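Local coordinates for motility-associated killing factor MakB (Vibrio cholerae serotype O1, PDB 6W1W), which is one component of a three-part cytotoxin and structurally resembles alpha-pore-forming toxins, so it probably helps to form pores in target-cell membranes, at residues Asn14-Val19 against Ser327-Leu332. Residues are numbered along the deposited sequence; the frame is centred on the assembly and turned at random.
Sequences NMLTDV and SEFVQL
F329 reaches across to helix 9-35 and sets its ring against L16 and T17. Its CG lies anti to the backbone N (chi1 -180°), which carries the ring out from helix 316-333 toward the first helix. T17 OG1 comes up to the rim of the ring, 3.3 Å from F329 CZ and close to its plane. The T17 and F329 side chains are set roughly perpendicular. The T17 hydroxyl is hydrogen-bonded to L13 O, one turn back in its own helix. L16 approaches the same ring obliquely, with L16 CB 3.7 Å from F329 CE2. L16 also reaches V330: its CG is 4.2 Å from V330 CG2. The helix segments run nearly parallel, 20° apart, with their axes 11.0 Å from each other at closest. L186 of helix 183-187 touches both T17 and F329. L283 of helix 276-302 packs on L16, and I77 of helix 69-90 on V330. The contact thus joins two helices near opposite ends of the sequence within the helical bundle. Its chemistry is almost wholly apolar: buried side chains meet by van der Waals packing, and the one polar atom at the ring is satisfied within its own helix.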
# COMPACT_ATOMS: atom_id res chain seq x y z
N ASN A 14 10.93 -12.55 1.98
CA ASN A 14 11.14 -11.15 1.63
C ASN A 14 10.22 -10.71 0.50
O ASN A 14 9.71 -9.58 0.51
CB ASN A 14 12.61 -10.91 1.26
CG ASN A 14 13.55 -11.11 2.43
OD1 ASN A 14 13.17 -11.68 3.46
ND2 ASN A 14 14.78 -10.64 2.29
N MSE A 15 9.99 -11.59 -0.47
CA MSE A 15 9.11 -11.27 -1.59
C MSE A 15 7.66 -11.24 -1.14
O MSE A 15 6.85 -10.49 -1.69
CB MSE A 15 9.28 -12.28 -2.73
CG MSE A 15 10.71 -12.38 -3.24
SE MSE A 15 10.83 -13.22 -4.99
CE MSE A 15 12.77 -13.32 -5.15
N LEU A 16 7.33 -12.06 -0.14
CA LEU A 16 6.02 -11.95 0.49
C LEU A 16 5.86 -10.61 1.20
O LEU A 16 4.79 -9.98 1.11
CB LEU A 16 5.81 -13.10 1.48
CG LEU A 16 5.01 -14.32 1.00
CD1 LEU A 16 3.88 -13.91 0.07
CD2 LEU A 16 5.92 -15.35 0.34
N THR A 17 6.90 -10.15 1.89
CA THR A 17 6.81 -8.87 2.58
C THR A 17 6.74 -7.72 1.58
O THR A 17 5.99 -6.76 1.79
CB THR A 17 8.00 -8.71 3.52
OG1 THR A 17 7.84 -9.58 4.65
CG2 THR A 17 8.13 -7.27 4.01
N ASP A 18 7.49 -7.80 0.48
CA ASP A 18 7.51 -6.71 -0.48
C ASP A 18 6.17 -6.52 -1.17
O ASP A 18 5.78 -5.39 -1.46
CB ASP A 18 8.62 -6.93 -1.51
CG ASP A 18 9.96 -6.36 -1.06
OD1 ASP A 18 10.07 -5.97 0.12
OD2 ASP A 18 10.89 -6.30 -1.89
N VAL A 19 5.44 -7.61 -1.43
CA VAL A 19 4.10 -7.46 -1.99
C VAL A 19 3.09 -7.08 -0.91
O VAL A 19 2.05 -6.49 -1.23
CB VAL A 19 3.64 -8.74 -2.71
CG1 VAL A 19 4.59 -9.08 -3.85
CG2 VAL A 19 3.52 -9.90 -1.75
N SER A 327 3.80 -21.05 4.82
CA SER A 327 2.37 -20.97 5.09
C SER A 327 2.11 -20.29 6.43
O SER A 327 1.14 -19.54 6.58
CB SER A 327 1.75 -22.36 5.07
OG SER A 327 0.33 -22.29 5.18
N GLU A 328 2.98 -20.52 7.41
CA GLU A 328 2.82 -19.86 8.70
C GLU A 328 3.14 -18.37 8.62
O GLU A 328 2.55 -17.57 9.37
CB GLU A 328 3.70 -20.54 9.76
CG GLU A 328 3.17 -21.89 10.22
CD GLU A 328 4.14 -22.62 11.13
OE1 GLU A 328 5.09 -21.99 11.63
OE2 GLU A 328 3.96 -23.84 11.34
N PHE A 329 4.06 -17.98 7.74
CA PHE A 329 4.33 -16.55 7.56
C PHE A 329 3.16 -15.83 6.92
O PHE A 329 2.89 -14.67 7.23
CB PHE A 329 5.59 -16.35 6.72
CG PHE A 329 5.94 -14.90 6.50
CD1 PHE A 329 6.67 -14.21 7.44
CD2 PHE A 329 5.54 -14.24 5.35
CE1 PHE A 329 7.00 -12.87 7.25
CE2 PHE A 329 5.86 -12.91 5.15
CZ PHE A 329 6.59 -12.22 6.11
N VAL A 330 2.45 -16.51 6.01
CA VAL A 330 1.32 -15.87 5.34
C VAL A 330 0.12 -15.77 6.29
O VAL A 330 -0.66 -14.82 6.20
CB VAL A 330 0.98 -16.63 4.05
CG1 VAL A 330 -0.24 -16.06 3.38
CG2 VAL A 330 2.17 -16.59 3.08
N GLN A 331 -0.02 -16.71 7.22
CA GLN A 331 -1.11 -16.64 8.18
C GLN A 331 -0.97 -15.46 9.14
O GLN A 331 -1.96 -15.06 9.77
CB GLN A 331 -1.20 -17.94 8.98
CG GLN A 331 -1.69 -19.12 8.16
CD GLN A 331 -1.46 -20.45 8.86
OE1 GLN A 331 -0.53 -20.60 9.65
NE2 GLN A 331 -2.31 -21.43 8.56
N LEU A 332 0.23 -14.90 9.26
CA LEU A 332 0.43 -13.76 10.15
C LEU A 332 0.05 -12.45 9.48
O LEU A 332 -0.63 -11.61 10.09
CB LEU A 332 1.88 -13.71 10.65
CG LEU A 332 2.35 -14.92 11.47
CD1 LEU A 332 3.82 -14.78 11.85
CD2 LEU A 332 1.48 -15.11 12.71